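PDB 7CGF: PUM-HD domain-containing protein from Caenorhabditis elegans, which binds a PBE RNA through its Pumilio-homology domain and probably acts, like its relatives, on the 3' untranslated regions of messenger RNAs. Local coordinates for residues A[53-58]-A[87-92]; A[140-145]-A[171-176]; A[212-217]-A[235-240]; A[255-260]-A[286-291]. The protein carries 2 engineered substitutions. All coordinates share one frame; numbering follows the deposited sequence.

Contact 1: A[53-58]-A[87-92]; sequences ELASSK and VQKFFE. With nucleotides of chain B.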
# COMPACT_ATOMS: atom_id res chain seq x y z
N GLU A 53 -6.80 -7.41 -30.54
CA GLU A 53 -7.88 -6.87 -31.37
C GLU A 53 -8.69 -5.82 -30.62
O GLU A 53 -9.05 -4.79 -31.19
CB GLU A 53 -8.81 -8.00 -31.84
CG GLU A 53 -8.17 -8.92 -32.84
CD GLU A 53 -7.76 -8.19 -34.09
OE1 GLU A 53 -8.60 -7.47 -34.66
OE2 GLU A 53 -6.58 -8.31 -34.48
N LEU A 54 -8.98 -6.07 -29.34
CA LEU A 54 -9.74 -5.09 -28.57
C LEU A 54 -8.96 -3.80 -28.39
O LEU A 54 -9.57 -2.72 -28.25
CB LEU A 54 -10.10 -5.66 -27.19
CG LEU A 54 -11.20 -6.71 -27.23
CD1 LEU A 54 -11.37 -7.28 -25.83
CD2 LEU A 54 -12.49 -6.07 -27.70
N ALA A 55 -7.63 -3.88 -28.38
CA ALA A 55 -6.83 -2.68 -28.19
C ALA A 55 -6.63 -1.91 -29.49
O ALA A 55 -6.54 -0.68 -29.47
CB ALA A 55 -5.46 -3.04 -27.60
N SER A 56 -6.57 -2.62 -30.61
CA SER A 56 -6.19 -2.03 -31.89
C SER A 56 -7.36 -1.77 -32.82
O SER A 56 -7.22 -0.99 -33.77
CB SER A 56 -5.18 -2.94 -32.60
OG SER A 56 -5.81 -4.05 -33.22
N SER A 57 -8.52 -2.40 -32.58
CA SER A 57 -9.64 -2.25 -33.50
C SER A 57 -10.24 -0.85 -33.43
O SER A 57 -10.43 -0.28 -32.35
CB SER A 57 -10.72 -3.28 -33.19
OG SER A 57 -11.89 -3.03 -33.96
N LYS A 58 -10.55 -0.30 -34.60
CA LYS A 58 -11.28 0.95 -34.74
C LYS A 58 -12.77 0.74 -34.95
O LYS A 58 -13.50 1.70 -35.22
CB LYS A 58 -10.71 1.76 -35.91
CG LYS A 58 -9.39 2.47 -35.64
CD LYS A 58 -8.81 2.99 -36.96
CE LYS A 58 -7.92 4.22 -36.77
NZ LYS A 58 -8.73 5.47 -36.67
N VAL A 87 -11.84 -9.95 -19.69
CA VAL A 87 -12.85 -9.21 -18.93
C VAL A 87 -12.37 -7.80 -18.63
O VAL A 87 -13.13 -6.83 -18.76
CB VAL A 87 -13.23 -9.97 -17.64
CG1 VAL A 87 -14.35 -9.18 -16.91
CG2 VAL A 87 -13.68 -11.41 -17.98
N GLN A 88 -11.10 -7.65 -18.23
CA GLN A 88 -10.60 -6.33 -17.88
C GLN A 88 -10.66 -5.35 -19.04
O GLN A 88 -10.80 -4.15 -18.82
CB GLN A 88 -9.17 -6.43 -17.38
CG GLN A 88 -9.08 -6.99 -16.01
CD GLN A 88 -7.66 -6.92 -15.49
OE1 GLN A 88 -7.08 -5.85 -15.37
NE2 GLN A 88 -7.09 -8.09 -15.19
N LYS A 89 -10.53 -5.84 -20.28
CA LYS A 89 -10.58 -4.94 -21.42
C LYS A 89 -11.89 -4.16 -21.47
O LYS A 89 -11.91 -3.02 -21.95
CB LYS A 89 -10.42 -5.72 -22.74
CG LYS A 89 -9.00 -6.17 -23.05
CD LYS A 89 -8.07 -4.98 -23.12
CE LYS A 89 -6.74 -5.33 -23.76
NZ LYS A 89 -5.80 -4.15 -23.71
N PHE A 90 -12.98 -4.74 -20.99
CA PHE A 90 -14.27 -4.07 -21.06
C PHE A 90 -14.54 -3.17 -19.85
O PHE A 90 -15.65 -2.61 -19.76
CB PHE A 90 -15.38 -5.09 -21.26
CG PHE A 90 -15.40 -5.64 -22.65
CD1 PHE A 90 -15.90 -4.87 -23.69
CD2 PHE A 90 -14.88 -6.88 -22.92
CE1 PHE A 90 -15.90 -5.37 -24.99
CE2 PHE A 90 -14.87 -7.38 -24.21
CZ PHE A 90 -15.39 -6.63 -25.25
N PHE A 91 -13.58 -3.01 -18.95
CA PHE A 91 -13.65 -1.97 -17.93
C PHE A 91 -12.74 -0.79 -18.25
O PHE A 91 -12.63 0.14 -17.44
CB PHE A 91 -13.30 -2.54 -16.54
CG PHE A 91 -14.44 -3.25 -15.88
CD1 PHE A 91 -15.66 -2.62 -15.68
CD2 PHE A 91 -14.29 -4.55 -15.41
CE1 PHE A 91 -16.70 -3.27 -15.06
CE2 PHE A 91 -15.33 -5.21 -14.77
CZ PHE A 91 -16.55 -4.56 -14.60
N GLU A 92 -12.08 -0.81 -19.40
CA GLU A 92 -11.16 0.26 -19.75
C GLU A 92 -11.94 1.51 -20.17
O GLU A 92 -13.11 1.46 -20.56
CB GLU A 92 -10.23 -0.15 -20.90
CG GLU A 92 -9.31 -1.34 -20.62
CD GLU A 92 -8.22 -1.06 -19.58
OE1 GLU A 92 -7.89 0.13 -19.34
OE2 GLU A 92 -7.70 -2.04 -19.02
P U B 7 2.27 -12.10 -8.07
OP1 U B 7 3.23 -13.24 -8.11
OP2 U B 7 2.74 -10.70 -8.23
O5' U B 7 1.18 -12.29 -9.20
C5' U B 7 1.52 -12.14 -10.55
C4' U B 7 0.51 -12.83 -11.40
O4' U B 7 -0.70 -12.06 -11.45
C3' U B 7 0.90 -13.01 -12.86
O3' U B 7 1.70 -14.17 -13.01
C2' U B 7 -0.46 -13.12 -13.58
O2' U B 7 -0.83 -14.49 -13.72
C1' U B 7 -1.43 -12.41 -12.60
N1 U B 7 -2.13 -11.21 -13.11
C2 U B 7 -3.35 -11.41 -13.71
O2 U B 7 -3.79 -12.53 -13.88
N3 U B 7 -4.02 -10.28 -14.13
C4 U B 7 -3.57 -8.99 -14.00
O4 U B 7 -4.26 -8.05 -14.41
C5 U B 7 -2.31 -8.85 -13.34
C6 U B 7 -1.64 -9.94 -12.92

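Contact 2: A[140-145]-A[171-176]; sequences SQIRHV and VQFIVD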
# COMPACT_ATOMS: atom_id res chain seq x y z
N SER A 140 -20.83 -2.15 -2.13
CA SER A 140 -21.98 -2.65 -1.38
C SER A 140 -21.91 -4.16 -1.19
O SER A 140 -22.45 -4.70 -0.21
CB SER A 140 -23.28 -2.25 -2.08
OG SER A 140 -23.58 -3.14 -3.14
N GLN A 141 -21.22 -4.87 -2.09
CA GLN A 141 -20.98 -6.30 -1.92
C GLN A 141 -19.75 -6.56 -1.06
O GLN A 141 -19.76 -7.48 -0.24
CB GLN A 141 -20.81 -6.95 -3.30
CG GLN A 141 -22.13 -7.14 -4.02
CD GLN A 141 -22.88 -8.34 -3.47
OE1 GLN A 141 -23.34 -8.33 -2.33
NE2 GLN A 141 -22.99 -9.40 -4.27
N ILE A 142 -18.69 -5.77 -1.25
CA ILE A 142 -17.50 -5.88 -0.39
C ILE A 142 -17.89 -5.71 1.07
O ILE A 142 -17.25 -6.31 1.96
CB ILE A 142 -16.45 -4.84 -0.85
CG1 ILE A 142 -15.93 -5.19 -2.25
CG2 ILE A 142 -15.29 -4.75 0.13
CD1 ILE A 142 -15.18 -6.49 -2.32
N ARG A 143 -18.95 -4.94 1.34
CA ARG A 143 -19.45 -4.73 2.70
C ARG A 143 -19.64 -6.04 3.44
O ARG A 143 -19.37 -6.13 4.65
CB ARG A 143 -20.79 -3.98 2.62
CG ARG A 143 -20.83 -2.64 3.31
CD ARG A 143 -22.19 -1.99 3.10
NE ARG A 143 -22.04 -0.61 2.65
CZ ARG A 143 -21.93 0.43 3.48
NH1 ARG A 143 -21.77 1.66 2.99
NH2 ARG A 143 -21.99 0.22 4.79
N HIS A 144 -20.10 -7.08 2.74
CA HIS A 144 -20.46 -8.34 3.37
C HIS A 144 -19.26 -9.14 3.85
O HIS A 144 -19.44 -10.05 4.66
CB HIS A 144 -21.29 -9.19 2.41
CG HIS A 144 -22.53 -8.50 1.94
ND1 HIS A 144 -22.88 -8.41 0.61
CD2 HIS A 144 -23.49 -7.85 2.64
CE1 HIS A 144 -24.02 -7.75 0.51
NE2 HIS A 144 -24.41 -7.39 1.72
N VAL A 145 -18.06 -8.84 3.35
CA VAL A 145 -16.88 -9.63 3.67
C VAL A 145 -15.69 -8.75 4.05
O VAL A 145 -14.55 -9.20 3.99
CB VAL A 145 -16.49 -10.56 2.49
CG1 VAL A 145 -17.53 -11.66 2.30
CG2 VAL A 145 -16.37 -9.75 1.19
N VAL A 171 -16.31 5.16 1.77
CA VAL A 171 -15.54 4.11 2.41
C VAL A 171 -15.64 4.19 3.93
O VAL A 171 -14.84 3.57 4.63
CB VAL A 171 -14.07 4.11 1.96
CG1 VAL A 171 -13.98 3.83 0.46
CG2 VAL A 171 -13.38 5.43 2.32
N GLN A 172 -16.59 4.98 4.45
CA GLN A 172 -16.80 5.00 5.89
C GLN A 172 -17.00 3.59 6.45
O GLN A 172 -16.52 3.31 7.56
CB GLN A 172 -18.01 5.88 6.23
CG GLN A 172 -18.20 6.08 7.72
CD GLN A 172 -17.05 6.80 8.37
OE1 GLN A 172 -16.59 7.83 7.88
NE2 GLN A 172 -16.58 6.27 9.48
N PHE A 173 -17.63 2.69 5.70
CA PHE A 173 -17.85 1.34 6.21
C PHE A 173 -16.53 0.60 6.42
O PHE A 173 -16.46 -0.31 7.26
CB PHE A 173 -18.78 0.54 5.28
CG PHE A 173 -18.12 -0.01 4.04
CD1 PHE A 173 -18.01 0.76 2.89
CD2 PHE A 173 -17.64 -1.31 4.02
CE1 PHE A 173 -17.40 0.25 1.75
CE2 PHE A 173 -17.03 -1.84 2.88
CZ PHE A 173 -16.92 -1.06 1.74
N ILE A 174 -15.48 0.98 5.67
CA ILE A 174 -14.16 0.39 5.89
C ILE A 174 -13.52 0.97 7.14
O ILE A 174 -12.91 0.24 7.94
CB ILE A 174 -13.27 0.61 4.64
CG1 ILE A 174 -13.88 -0.06 3.42
CG2 ILE A 174 -11.82 0.16 4.93
CD1 ILE A 174 -13.21 0.36 2.08
N VAL A 175 -13.64 2.28 7.34
CA VAL A 175 -13.15 2.91 8.56
C VAL A 175 -13.84 2.32 9.78
O VAL A 175 -13.19 1.99 10.77
CB VAL A 175 -13.34 4.44 8.46
CG1 VAL A 175 -12.93 5.11 9.76
CG2 VAL A 175 -12.51 5.01 7.30
N ASP A 176 -15.17 2.15 9.71
CA ASP A 176 -15.91 1.56 10.83
C ASP A 176 -15.53 0.11 11.07
O ASP A 176 -15.75 -0.42 12.17
CB ASP A 176 -17.42 1.66 10.62
CG ASP A 176 -17.94 3.10 10.60
OD1 ASP A 176 -17.21 4.01 11.03
OD2 ASP A 176 -19.09 3.32 10.16
O HOH W 1 -19.72 3.90 3.76

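Contact 3: A[212-217]-A[235-240]; sequences PVIGQI and QHVIEH. With nucleotides of chain B.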
# COMPACT_ATOMS: atom_id res chain seq x y z
N PRO A 212 -10.14 8.98 14.80
CA PRO A 212 -10.28 7.81 15.68
C PRO A 212 -9.37 6.65 15.30
O PRO A 212 -9.01 5.86 16.18
CB PRO A 212 -11.76 7.43 15.52
CG PRO A 212 -12.17 8.02 14.20
CD PRO A 212 -11.37 9.26 14.03
N VAL A 213 -9.01 6.50 14.03
CA VAL A 213 -8.06 5.46 13.64
C VAL A 213 -6.71 5.73 14.29
O VAL A 213 -6.10 4.85 14.91
CB VAL A 213 -7.95 5.39 12.10
CG1 VAL A 213 -6.79 4.49 11.67
CG2 VAL A 213 -9.26 4.91 11.49
N ILE A 214 -6.23 6.97 14.17
CA ILE A 214 -4.97 7.35 14.80
C ILE A 214 -5.07 7.20 16.31
O ILE A 214 -4.11 6.79 16.97
CB ILE A 214 -4.60 8.77 14.37
CG1 ILE A 214 -4.23 8.75 12.87
CG2 ILE A 214 -3.44 9.34 15.22
CD1 ILE A 214 -4.17 10.13 12.20
N GLY A 215 -6.25 7.50 16.88
CA GLY A 215 -6.40 7.36 18.32
C GLY A 215 -6.21 5.93 18.80
O GLY A 215 -5.62 5.70 19.86
N GLN A 216 -6.68 4.96 18.01
CA GLN A 216 -6.45 3.55 18.35
C GLN A 216 -4.98 3.20 18.26
O GLN A 216 -4.45 2.49 19.12
CB GLN A 216 -7.24 2.63 17.41
CG GLN A 216 -8.67 2.25 17.81
CD GLN A 216 -8.91 2.23 19.31
OE1 GLN A 216 -9.25 3.25 19.88
NE2 GLN A 216 -8.76 1.07 19.96
N ILE A 217 -4.29 3.67 17.22
CA ILE A 217 -2.86 3.40 17.09
C ILE A 217 -2.10 3.93 18.31
O ILE A 217 -1.22 3.25 18.85
CB ILE A 217 -2.32 4.00 15.78
CG1 ILE A 217 -2.96 3.30 14.57
CG2 ILE A 217 -0.79 3.89 15.72
CD1 ILE A 217 -2.85 4.06 13.26
N GLN A 235 4.84 5.29 10.82
CA GLN A 235 5.45 6.29 9.95
C GLN A 235 4.39 7.05 9.16
O GLN A 235 4.51 8.26 8.95
CB GLN A 235 6.47 5.64 9.03
CG GLN A 235 7.68 5.18 9.82
CD GLN A 235 8.73 4.61 8.92
OE1 GLN A 235 9.32 5.33 8.10
NE2 GLN A 235 8.93 3.30 9.00
N HIS A 236 3.31 6.37 8.77
CA HIS A 236 2.22 7.04 8.06
C HIS A 236 1.46 8.01 8.96
O HIS A 236 0.99 9.05 8.46
CB HIS A 236 1.28 6.00 7.45
CG HIS A 236 1.71 5.56 6.08
ND1 HIS A 236 2.89 4.88 5.86
CD2 HIS A 236 1.15 5.75 4.86
CE1 HIS A 236 3.02 4.64 4.57
NE2 HIS A 236 1.99 5.17 3.94
N VAL A 237 1.31 7.70 10.26
CA VAL A 237 0.73 8.65 11.21
C VAL A 237 1.58 9.91 11.30
O VAL A 237 1.06 11.03 11.26
CB VAL A 237 0.56 8.01 12.60
CG1 VAL A 237 -0.01 9.07 13.60
CG2 VAL A 237 -0.37 6.82 12.51
N ILE A 238 2.90 9.75 11.44
CA ILE A 238 3.79 10.91 11.47
C ILE A 238 3.57 11.80 10.26
O ILE A 238 3.45 13.03 10.37
CB ILE A 238 5.25 10.45 11.59
CG1 ILE A 238 5.47 9.84 12.98
CG2 ILE A 238 6.21 11.64 11.35
CD1 ILE A 238 6.73 8.94 13.09
N GLU A 239 3.47 11.20 9.08
CA GLU A 239 3.35 12.01 7.87
C GLU A 239 1.96 12.61 7.72
O GLU A 239 1.83 13.79 7.38
CB GLU A 239 3.72 11.19 6.65
CG GLU A 239 3.67 12.02 5.38
CD GLU A 239 4.36 11.37 4.22
OE1 GLU A 239 4.98 10.30 4.40
OE2 GLU A 239 4.29 11.94 3.11
N HIS A 240 0.92 11.82 7.97
CA HIS A 240 -0.45 12.20 7.61
C HIS A 240 -1.32 12.61 8.79
O HIS A 240 -2.47 12.99 8.58
CB HIS A 240 -1.11 11.04 6.84
CG HIS A 240 -0.42 10.72 5.55
ND1 HIS A 240 -0.55 11.51 4.43
CD2 HIS A 240 0.40 9.70 5.20
CE1 HIS A 240 0.16 10.99 3.45
NE2 HIS A 240 0.75 9.90 3.89
P U B 3 17.61 -5.71 6.91
OP1 U B 3 16.99 -7.04 7.09
OP2 U B 3 18.42 -5.41 5.72
O5' U B 3 16.53 -4.54 6.94
C5' U B 3 15.60 -4.37 5.88
C4' U B 3 14.21 -4.54 6.42
O4' U B 3 13.93 -3.50 7.38
C3' U B 3 13.07 -4.43 5.42
O3' U B 3 12.90 -5.65 4.72
C2' U B 3 11.88 -4.09 6.30
O2' U B 3 11.35 -5.27 6.88
C1' U B 3 12.53 -3.27 7.43
N1 U B 3 12.23 -1.82 7.37
C2 U B 3 11.12 -1.47 8.13
O2 U B 3 10.50 -2.31 8.76
N3 U B 3 10.80 -0.14 8.12
C4 U B 3 11.45 0.85 7.42
O4 U B 3 11.06 2.01 7.49
C5 U B 3 12.58 0.41 6.65
C6 U B 3 12.92 -0.89 6.64

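Contact 4: A[255-260]-A[286-291]; sequences NNLFEF and VGAACH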
# COMPACT_ATOMS: atom_id res chain seq x y z
N ASN A 255 11.23 10.89 25.10
CA ASN A 255 11.29 10.42 26.47
C ASN A 255 11.80 8.99 26.58
O ASN A 255 12.21 8.58 27.67
CB ASN A 255 9.91 10.52 27.13
CG ASN A 255 9.50 11.96 27.40
OD1 ASN A 255 10.35 12.86 27.45
ND2 ASN A 255 8.21 12.18 27.60
N ASN A 256 11.79 8.23 25.49
CA ASN A 256 12.22 6.84 25.49
C ASN A 256 13.20 6.58 24.36
O ASN A 256 13.15 5.53 23.71
CB ASN A 256 11.02 5.90 25.41
CG ASN A 256 10.06 6.10 26.56
OD1 ASN A 256 10.24 5.53 27.63
ND2 ASN A 256 9.05 6.95 26.35
N LEU A 257 14.12 7.53 24.14
CA LEU A 257 14.89 7.57 22.89
C LEU A 257 15.79 6.35 22.74
O LEU A 257 15.87 5.77 21.65
CB LEU A 257 15.72 8.86 22.83
CG LEU A 257 16.56 9.04 21.56
CD1 LEU A 257 15.69 9.17 20.32
CD2 LEU A 257 17.49 10.24 21.68
N PHE A 258 16.50 5.97 23.80
CA PHE A 258 17.41 4.84 23.66
C PHE A 258 16.66 3.56 23.32
O PHE A 258 17.08 2.80 22.44
CB PHE A 258 18.23 4.66 24.94
CG PHE A 258 19.28 3.61 24.81
CD1 PHE A 258 20.42 3.86 24.07
CD2 PHE A 258 19.11 2.37 25.39
CE1 PHE A 258 21.39 2.88 23.93
CE2 PHE A 258 20.08 1.40 25.25
CZ PHE A 258 21.22 1.66 24.51
N GLU A 259 15.53 3.31 23.99
CA GLU A 259 14.78 2.09 23.71
C GLU A 259 14.24 2.08 22.28
O GLU A 259 14.36 1.07 21.58
CB GLU A 259 13.65 1.93 24.72
CG GLU A 259 14.13 1.47 26.10
CD GLU A 259 15.01 0.24 26.02
OE1 GLU A 259 14.54 -0.80 25.50
OE2 GLU A 259 16.19 0.31 26.46
N PHE A 260 13.67 3.21 21.82
CA PHE A 260 13.15 3.24 20.45
C PHE A 260 14.26 3.07 19.43
O PHE A 260 14.08 2.39 18.41
CB PHE A 260 12.39 4.55 20.20
CG PHE A 260 10.94 4.48 20.57
CD1 PHE A 260 10.54 4.70 21.88
CD2 PHE A 260 9.97 4.25 19.61
CE1 PHE A 260 9.20 4.64 22.23
CE2 PHE A 260 8.64 4.20 19.95
CZ PHE A 260 8.25 4.38 21.27
N VAL A 286 17.13 15.88 19.68
CA VAL A 286 18.53 16.23 19.92
C VAL A 286 18.80 16.43 21.41
O VAL A 286 19.81 15.96 21.94
CB VAL A 286 18.92 17.47 19.10
CG1 VAL A 286 20.30 17.96 19.51
CG2 VAL A 286 18.90 17.16 17.61
N GLY A 287 17.91 17.14 22.10
CA GLY A 287 18.12 17.37 23.53
C GLY A 287 18.11 16.08 24.33
O GLY A 287 18.89 15.92 25.27
N ALA A 288 17.22 15.15 23.97
CA ALA A 288 17.21 13.85 24.63
C ALA A 288 18.52 13.11 24.38
O ALA A 288 19.06 12.46 25.29
CB ALA A 288 16.03 13.01 24.12
N ALA A 289 19.03 13.21 23.15
CA ALA A 289 20.23 12.46 22.78
C ALA A 289 21.47 13.01 23.47
O ALA A 289 22.39 12.25 23.79
CB ALA A 289 20.42 12.50 21.26
N CYS A 290 21.52 14.32 23.72
CA CYS A 290 22.72 14.94 24.27
C CYS A 290 22.68 15.10 25.78
O CYS A 290 23.66 15.60 26.35
CB CYS A 290 22.95 16.30 23.62
SG CYS A 290 23.29 16.22 21.88
N HIS A 291 21.61 14.68 26.44
CA HIS A 291 21.44 15.00 27.85
C HIS A 291 22.50 14.31 28.70
O HIS A 291 22.78 13.12 28.52
CB HIS A 291 20.04 14.60 28.33
CG HIS A 291 19.63 15.29 29.60
ND1 HIS A 291 19.72 14.68 30.84
CD2 HIS A 291 19.17 16.54 29.82
CE1 HIS A 291 19.30 15.53 31.76
NE2 HIS A 291 18.96 16.66 31.17

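Contact 1: A[53-58]-A[87-92]
Leu54 lays its CD1 methyl against the aliphatic root of Lys89, with CD1 at 3.6 Å from Lys89 CB, while its second methyl turns to an aromatic ring: Leu54 CD2 stands 3.8 Å from Phe90 CZ. One branched side chain thus serves two partners on consecutive residues, crossing Phe90 at about a right angle. Lys89 places CG anti to its carbonyl carbon (chi1 -76°) and then bends, which carries the rest of the chain alongside the last turn of helix 44-56, until NZ lies 4.1 Å from Ala55 CB. The ammonium group therefore meets only a methyl from the facing segment, and the hydrocarbon part of the lysine does the packing. Phe90 also meets the rings of Phe67 and His98, so Leu54 joins a wider apolar cluster.

Gln88 takes a different direction, its extended chain reaching the RNA. Its NE2 donates to O4 of U7 of chain B at 2.9 Å, in a nearly straight bond (N-H...O 174°). Lys125 NZ bonds to OE1 of the same amide, fixing which end offers the N-H, and Asn84 adds a weak bond to NE2. A leucine in place of Gln88 would probably leave uracil O4 without this donor and Lys125 NZ without its amide oxygen. The chemistry divides accordingly: packing without a hydrogen bond, mostly between hydrocarbon groups, joins what are probably two successive Pumilio repeats, while the neighbouring amide offers a donor to an acceptor at position 4 of the base, which fits uracil and would probably suit the amino group of cytosine less well.

Contact 2: A[140-145]-A[171-176]
The backbones come nearest at Arg143 and Phe173, whose CA atoms lie 7.2 Å apart, with Phe173 in the first turn of helix 172-178. Phe173 fills the interval. Its ring carbon CG sits between the backbone N and the carbonyl carbon (chi1 79°), and this swings the ring across to the other segment. Arg143 covers one face of it: its CG methylene makes a CH-pi contact at 4.0 Å from the ring centroid of Phe173, 27° off the normal. Farther along, the arginine chain bends and its guanidinium passes over the root of the same side chain, with NH2 at 3.3 Å from Phe173 CB and the guanidinium and ring planes 32° apart. The opposite face of the ring rests on Ile174 CG1 of its own helix, and Ile142 CG2 meets the ring edge at 4.3 Å from Phe173 CZ.

A water adds a polar link, accepting from Phe173 N at 3.1 Å and, weakly, from Arg143 NH1. With the ring of Phe173 replaced by an alanine's methyl, a gap would probably open beside Ile142 and the arginine chain would lose the surface it lies on. Beside this site Gln172 NE2 donates to Asp176 OD1 at 2.8 Å, approaching from above the carboxylate plane. This is packing within one Pumilio repeat, predicted to span residues 141-176, about 12 Å from the RNA at the nearest atoms. Ile142 also packs on Val110 and Val158, and Phe173 on Ile146, so the ring sits between helix 132-142 and helix 146-150, with helices 110-113 and 155-165 bordering Ile142.

Contact 3: A[212-217]-A[235-240]
Gln235 NE2 donates to O4 of U3 of chain B at 2.9 Å, with the N-H pointing almost straight at the oxygen (169°), and Asn231 OD1 takes a weak bond from the same nitrogen. The glutamine chain is extended beyond CG, which projects the amide from helix 230-240 to the RNA.

Two residues on, Val237 points to a different side of the helix and carries the contact with helix 207-219. Its two methyls are divided between two isoleucines. Its CG1, anti to the backbone N (chi1 177°), lies 3.8 Å from Ile214 CG2, and its CG2 lies 3.8 Å from Ile217 CD1. Ile214 offers the branch methyl and Ile217 the far end of its longer arm, so residues one helical turn apart receive the forked valine from different points of their side chains. The valine and each isoleucine run antiparallel to one another, side by side, and the backbones approach to 6.9 Å between Ile214 CA and Val237 CA. All three side chains are buried, and nothing polar passes between the two segments here.

Residues beside Val237 make polar bonds: His236 NE2 bonds to Glu203 and its ND1 to the carbonyl of Tyr232, while Glu239 forms a salt bridge with Lys272. Val237 also packs on Ile249 of helix 243-255, and Ile214 on Leu202 of helix 194-204. One helix that presents a glutamine to a base and packs Val237 against the isoleucines of a neighbouring helix is the arrangement of the Pumilio repeat in the alpha-solenoid of the PUF family.

Contact 4: A[255-260]-A[286-291]
Apolar contact alone joins the segments, and Leu257 supplies all of it on one side, through a single methyl set against Ala288 and Ala289. Its CD2 comes to 3.7 Å from Ala289 CB and to 4.0 Å from Ala288 CB, so it settles over the step between consecutive alanines. Leu257 reaches across because CG points directly opposite its own backbone nitrogen (chi1 -179°), while the two short side chains let CD2 approach the helix backbone itself, 3.7 Å from Ala289 N. The backbones come close as well, to 6.9 Å between Leu257 CA and Ala288 CA.

Hydrogen bonding stays within each segment or goes elsewhere. Phe260 N bonds to Asn256 O at 3.0 Å in the first turn of helix 257-261, and Asn256 turns its ND2 back to Arg252 O. On the other side Cys290 N bonds to Val286 O.

The packing falls largely within one Pumilio repeat, predicted to span residues 252-287. Leu257 also touches Met303 and Ile270, and Ala289 is tied by a backbone hydrogen bond to Val300, so helices 257-261 and 279-290 both pack on helix 299-304, while helix 322-332 covers Cys290.

In the fold
From the N terminus the four contacts follow one another in series, without nesting or crossing. Contact 1 closes a loop with 28 residues between its segments and ties helix 44-56 to helix 83-89. Contact 2 closes one of 25 and ties helix 132-142 to helix 172-178, contact 3 one of 17 between helices 207-219 and 230-240, and contact 4 one of 25 between helices 257-261 and 279-290. Each joins helices near in sequence, as expected of a solenoid built from local repeats. Contacts 2 and 3 touch directly, Val175 CG1 lying 4.1 Å from Val213 CG2, while contacts 1 and 4 are about 58 Å apart, centre to centre.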